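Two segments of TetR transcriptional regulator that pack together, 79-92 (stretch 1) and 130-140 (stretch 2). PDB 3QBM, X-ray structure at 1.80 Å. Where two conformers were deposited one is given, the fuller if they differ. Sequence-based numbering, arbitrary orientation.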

# COMPACT_ATOMS: atom_id res chain seq x y z
N HIS A 79 -21.76 20.78 -4.07
CA HIS A 79 -20.95 21.34 -2.97
C HIS A 79 -19.59 20.68 -3.01
O HIS A 79 -19.48 19.46 -3.29
CB HIS A 79 -21.64 21.03 -1.65
CG HIS A 79 -21.13 21.77 -0.47
ND1 HIS A 79 -19.95 21.44 0.15
CD2 HIS A 79 -21.69 22.74 0.28
CE1 HIS A 79 -19.78 22.20 1.21
NE2 HIS A 79 -20.82 23.01 1.30
N THR A 80 -18.54 21.47 -2.78
CA THR A 80 -17.17 20.99 -2.91
C THR A 80 -16.83 19.90 -1.90
O THR A 80 -16.00 19.04 -2.16
CB THR A 80 -16.11 22.12 -2.77
OG1 THR A 80 -16.31 22.82 -1.54
CG2 THR A 80 -16.16 23.09 -4.01
N VAL A 81 -17.47 19.95 -0.73
CA VAL A 81 -17.26 18.90 0.24
C VAL A 81 -17.88 17.58 -0.23
O VAL A 81 -17.27 16.51 -0.07
CB VAL A 81 -17.70 19.35 1.64
CG1 VAL A 81 -17.73 18.18 2.67
CG2 VAL A 81 -16.73 20.47 2.13
N ASP A 82 -19.06 17.66 -0.84
CA ASP A 82 -19.70 16.48 -1.43
C ASP A 82 -18.76 15.86 -2.45
O ASP A 82 -18.63 14.65 -2.51
CB ASP A 82 -21.04 16.81 -2.08
CG ASP A 82 -22.11 17.26 -1.08
OD1 ASP A 82 -21.90 17.15 0.13
OD2 ASP A 82 -23.15 17.73 -1.51
N THR A 83 -18.12 16.69 -3.26
CA THR A 83 -17.19 16.22 -4.26
C THR A 83 -15.96 15.55 -3.64
O THR A 83 -15.52 14.48 -4.08
CB THR A 83 -16.71 17.36 -5.19
OG1 THR A 83 -17.84 18.13 -5.60
CG2 THR A 83 -15.97 16.76 -6.36
N ILE A 84 -15.45 16.13 -2.56
CA ILE A 84 -14.29 15.53 -1.90
C ILE A 84 -14.67 14.17 -1.26
O ILE A 84 -13.94 13.20 -1.36
CB ILE A 84 -13.64 16.47 -0.87
CG1 ILE A 84 -12.98 17.64 -1.60
CG2 ILE A 84 -12.55 15.73 -0.13
CD1 ILE A 84 -12.68 18.87 -0.70
N ILE A 85 -15.83 14.10 -0.65
CA ILE A 85 -16.31 12.84 -0.06
C ILE A 85 -16.59 11.78 -1.18
O ILE A 85 -16.38 10.60 -0.99
CB ILE A 85 -17.53 13.13 0.85
CG1 ILE A 85 -17.10 13.94 2.06
CG2 ILE A 85 -18.24 11.83 1.27
CD1 ILE A 85 -18.20 14.28 3.04
N ALA A 86 -16.98 12.22 -2.37
CA ALA A 86 -17.21 11.30 -3.49
C ALA A 86 -15.88 10.69 -3.92
O ALA A 86 -15.84 9.56 -4.40
CB ALA A 86 -17.90 12.01 -4.65
N PHE A 87 -14.79 11.44 -3.76
CA PHE A 87 -13.44 10.88 -4.00
C PHE A 87 -13.16 9.69 -3.06
O PHE A 87 -12.67 8.63 -3.49
CB PHE A 87 -12.40 11.98 -3.85
CG PHE A 87 -11.00 11.58 -4.19
CD1 PHE A 87 -10.17 11.01 -3.23
CD2 PHE A 87 -10.50 11.80 -5.46
CE1 PHE A 87 -8.85 10.66 -3.52
CE2 PHE A 87 -9.16 11.43 -5.77
CZ PHE A 87 -8.36 10.88 -4.80
N LEU A 88 -13.51 9.84 -1.78
CA LEU A 88 -13.45 8.74 -0.83
C LEU A 88 -14.35 7.59 -1.28
O LEU A 88 -13.94 6.41 -1.23
CB LEU A 88 -13.86 9.16 0.59
CG LEU A 88 -13.32 10.46 1.19
CD1 LEU A 88 -13.91 10.74 2.57
CD2 LEU A 88 -11.79 10.41 1.26
N ASP A 89 -15.56 7.92 -1.75
CA ASP A 89 -16.52 6.92 -2.13
C ASP A 89 -16.02 6.06 -3.31
O ASP A 89 -16.30 4.87 -3.37
CB ASP A 89 -17.87 7.52 -2.47
CG ASP A 89 -18.90 6.46 -2.65
OD1 ASP A 89 -19.13 5.71 -1.69
OD2 ASP A 89 -19.42 6.33 -3.76
N VAL A 90 -15.27 6.67 -4.23
CA VAL A 90 -14.68 5.91 -5.32
C VAL A 90 -13.80 4.80 -4.72
O VAL A 90 -13.92 3.63 -5.09
CB VAL A 90 -13.85 6.82 -6.29
CG1 VAL A 90 -13.07 5.98 -7.31
CG2 VAL A 90 -14.79 7.81 -7.01
N PHE A 91 -12.88 5.16 -3.80
CA PHE A 91 -12.03 4.16 -3.15
C PHE A 91 -12.84 3.10 -2.39
O PHE A 91 -12.54 1.90 -2.47
CB PHE A 91 -11.05 4.85 -2.21
CG PHE A 91 -9.83 5.38 -2.90
CD1 PHE A 91 -8.85 4.51 -3.33
CD2 PHE A 91 -9.64 6.72 -3.09
CE1 PHE A 91 -7.71 4.97 -3.92
CE2 PHE A 91 -8.47 7.18 -3.66
CZ PHE A 91 -7.53 6.32 -4.09
N ARG A 92 -13.85 3.54 -1.66
CA ARG A 92 -14.71 2.63 -0.94
C ARG A 92 -15.33 1.58 -1.88
O ARG A 92 -15.42 0.38 -1.52
CB ARG A 92 -15.79 3.38 -0.17
CG ARG A 92 -16.64 2.44 0.65
CD ARG A 92 -17.55 3.12 1.62
NE ARG A 92 -18.54 3.94 0.96
CZ ARG A 92 -19.63 4.44 1.55
NH1 ARG A 92 -19.96 4.14 2.80
NH2 ARG A 92 -20.46 5.19 0.85
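Stretch 2 (130-140) EWRETIRTLVQ

The apolar centre of the contact is built around Leu138, Ile135 and Phe87. Leu138, in the mt rotamer, loses more surface to the other helix than any other residue; its CD1 lies 3.9 Å from Ile84 CG1. The CA-to-CB bond of Ile84 points sideways, yet the side chain ends closer to the partner helix, with its CD1 4.0 Å from Val139 CG2. Ile135, also mt, places its CD1 over one face of the Phe87 ring, 4.0 Å from the ring centroid and only 17° off the normal, a CH-pi contact. The t rotamer of Phe87 directs the ring edge at the indole of Trp131, where Phe87 CZ comes within 3.8 Å of Trp131 CG and the planes stand at 80°. Phe91 repeats the edge-to-face arrangement one helical turn later, its CZ 3.9 Å from Trp131 CH2 with planes at 81°. The indole thus offers its face to two phenyl edges, one over each of its fused rings.

This packing joins two nearly antiparallel helices. Stretch 2 is helical throughout, part of a longer helix, and its N-to-C direction makes an angle of 160° with that of helix 80-92 (signed crossing angle -160°); the axes approach to 9.5 Å. Because the directions oppose, Leu138 falls beside Thr80, Ile135 beside Ile84, and Trp131 near Phe87 and Phe91.

Toward the start of stretch 1 the threonines contribute their methyl groups: Thr83 CG2 packs 3.6 Å from Leu138 CD2, and Thr80 CG2 approaches Leu138 O at 3.7 Å. No hydrogen bond crosses between the two stretches; the polar groups bond within their own stretch or elsewhere in the structure, as Thr80 OG1 does. His79 caps the first helix, its ND1 accepting from Val81 N at 3.0 Å. Outside the contact, Arg92 NH2 forms a salt bridge with Asp89 OD1 (2.9 Å), as Arg136 NH2 does with Glu133 OE1 (2.7 Å).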

# COMPACT_ATOMS: atom_id res chain seq x y z
N GLU A 130 -1.99 13.98 -9.89
CA GLU A 130 -3.30 14.38 -10.45
C GLU A 130 -4.34 14.41 -9.33
O GLU A 130 -5.13 15.36 -9.25
CB GLU A 130 -3.83 13.40 -11.50
CG GLU A 130 -3.00 13.15 -12.71
CD GLU A 130 -3.70 12.15 -13.62
OE1 GLU A 130 -3.16 11.04 -13.83
OE2 GLU A 130 -4.83 12.45 -14.07
N TRP A 131 -4.37 13.36 -8.50
CA TRP A 131 -5.29 13.32 -7.34
C TRP A 131 -5.08 14.52 -6.41
O TRP A 131 -6.01 15.15 -5.95
CB TRP A 131 -5.12 12.01 -6.52
CG TRP A 131 -5.46 10.76 -7.27
CD1 TRP A 131 -6.26 10.64 -8.38
CD2 TRP A 131 -5.09 9.43 -6.91
NE1 TRP A 131 -6.36 9.33 -8.75
CE2 TRP A 131 -5.67 8.56 -7.85
CE3 TRP A 131 -4.33 8.88 -5.87
CZ2 TRP A 131 -5.49 7.17 -7.81
CZ3 TRP A 131 -4.13 7.51 -5.84
CH2 TRP A 131 -4.72 6.67 -6.82
N ARG A 132 -3.82 14.81 -6.11
CA ARG A 132 -3.49 15.96 -5.28
C ARG A 132 -3.97 17.29 -5.91
O ARG A 132 -4.53 18.15 -5.20
CB ARG A 132 -1.96 16.01 -5.07
CG ARG A 132 -1.45 14.93 -4.21
CD ARG A 132 0.06 14.82 -4.23
NE ARG A 132 0.72 15.86 -3.45
CZ ARG A 132 2.04 16.01 -3.40
NH1 ARG A 132 2.86 15.21 -4.10
NH2 ARG A 132 2.55 16.95 -2.63
N GLU A 133 -3.74 17.45 -7.20
CA GLU A 133 -4.22 18.64 -7.90
C GLU A 133 -5.77 18.74 -7.86
O GLU A 133 -6.31 19.82 -7.67
CB GLU A 133 -3.74 18.68 -9.35
CG GLU A 133 -4.01 20.02 -10.08
CD GLU A 133 -3.04 21.16 -9.68
OE1 GLU A 133 -3.01 21.59 -8.50
OE2 GLU A 133 -2.30 21.66 -10.58
N THR A 134 -6.44 17.61 -8.05
CA THR A 134 -7.92 17.54 -7.97
C THR A 134 -8.46 18.02 -6.63
O THR A 134 -9.35 18.86 -6.57
CB THR A 134 -8.42 16.09 -8.26
OG1 THR A 134 -8.19 15.85 -9.64
CG2 THR A 134 -9.95 15.92 -8.00
N ILE A 135 -7.89 17.48 -5.58
CA ILE A 135 -8.29 17.83 -4.23
C ILE A 135 -7.90 19.31 -3.93
O ILE A 135 -8.70 20.03 -3.35
CB ILE A 135 -7.72 16.76 -3.22
CG1 ILE A 135 -8.30 15.37 -3.56
CG2 ILE A 135 -8.03 17.13 -1.76
CD1 ILE A 135 -7.65 14.20 -2.82
N ARG A 136 -6.72 19.77 -4.35
CA ARG A 136 -6.35 21.16 -4.12
C ARG A 136 -7.33 22.12 -4.82
O ARG A 136 -7.72 23.14 -4.26
CB ARG A 136 -4.90 21.43 -4.55
CG ARG A 136 -3.85 20.77 -3.65
CD ARG A 136 -2.43 21.27 -3.93
NE ARG A 136 -2.06 21.19 -5.34
CZ ARG A 136 -1.33 20.22 -5.88
NH1 ARG A 136 -0.86 19.24 -5.13
NH2 ARG A 136 -1.05 20.24 -7.16
N THR A 137 -7.72 21.78 -6.04
CA THR A 137 -8.64 22.64 -6.79
C THR A 137 -9.97 22.73 -6.08
O THR A 137 -10.53 23.79 -5.96
CB THR A 137 -8.80 22.14 -8.22
OG1 THR A 137 -7.51 22.16 -8.84
CG2 THR A 137 -9.72 23.02 -9.04
N LEU A 138 -10.45 21.60 -5.58
CA LEU A 138 -11.70 21.58 -4.84
C LEU A 138 -11.63 22.36 -3.54
O LEU A 138 -12.57 23.11 -3.19
CB LEU A 138 -12.13 20.15 -4.61
CG LEU A 138 -12.61 19.37 -5.83
CD1 LEU A 138 -12.61 17.88 -5.48
CD2 LEU A 138 -14.03 19.83 -6.29
N VAL A 139 -10.52 22.23 -2.82
CA VAL A 139 -10.37 22.96 -1.60
C VAL A 139 -10.35 24.46 -1.87
O VAL A 139 -11.06 25.19 -1.22
CB VAL A 139 -9.14 22.49 -0.79
CG1 VAL A 139 -8.84 23.51 0.35
CG2 VAL A 139 -9.36 21.03 -0.29
N GLN A 140 -9.57 24.94 -2.83
CA GLN A 140 -9.57 26.39 -3.11
C GLN A 140 -10.93 26.85 -3.62
O GLN A 140 -11.38 27.94 -3.28
CB GLN A 140 -8.47 26.84 -4.08
CG GLN A 140 -8.47 28.36 -4.35
CD GLN A 140 -8.55 29.25 -3.06
OE1 GLN A 140 -7.64 29.20 -2.21
NE2 GLN A 140 -9.63 30.06 -2.93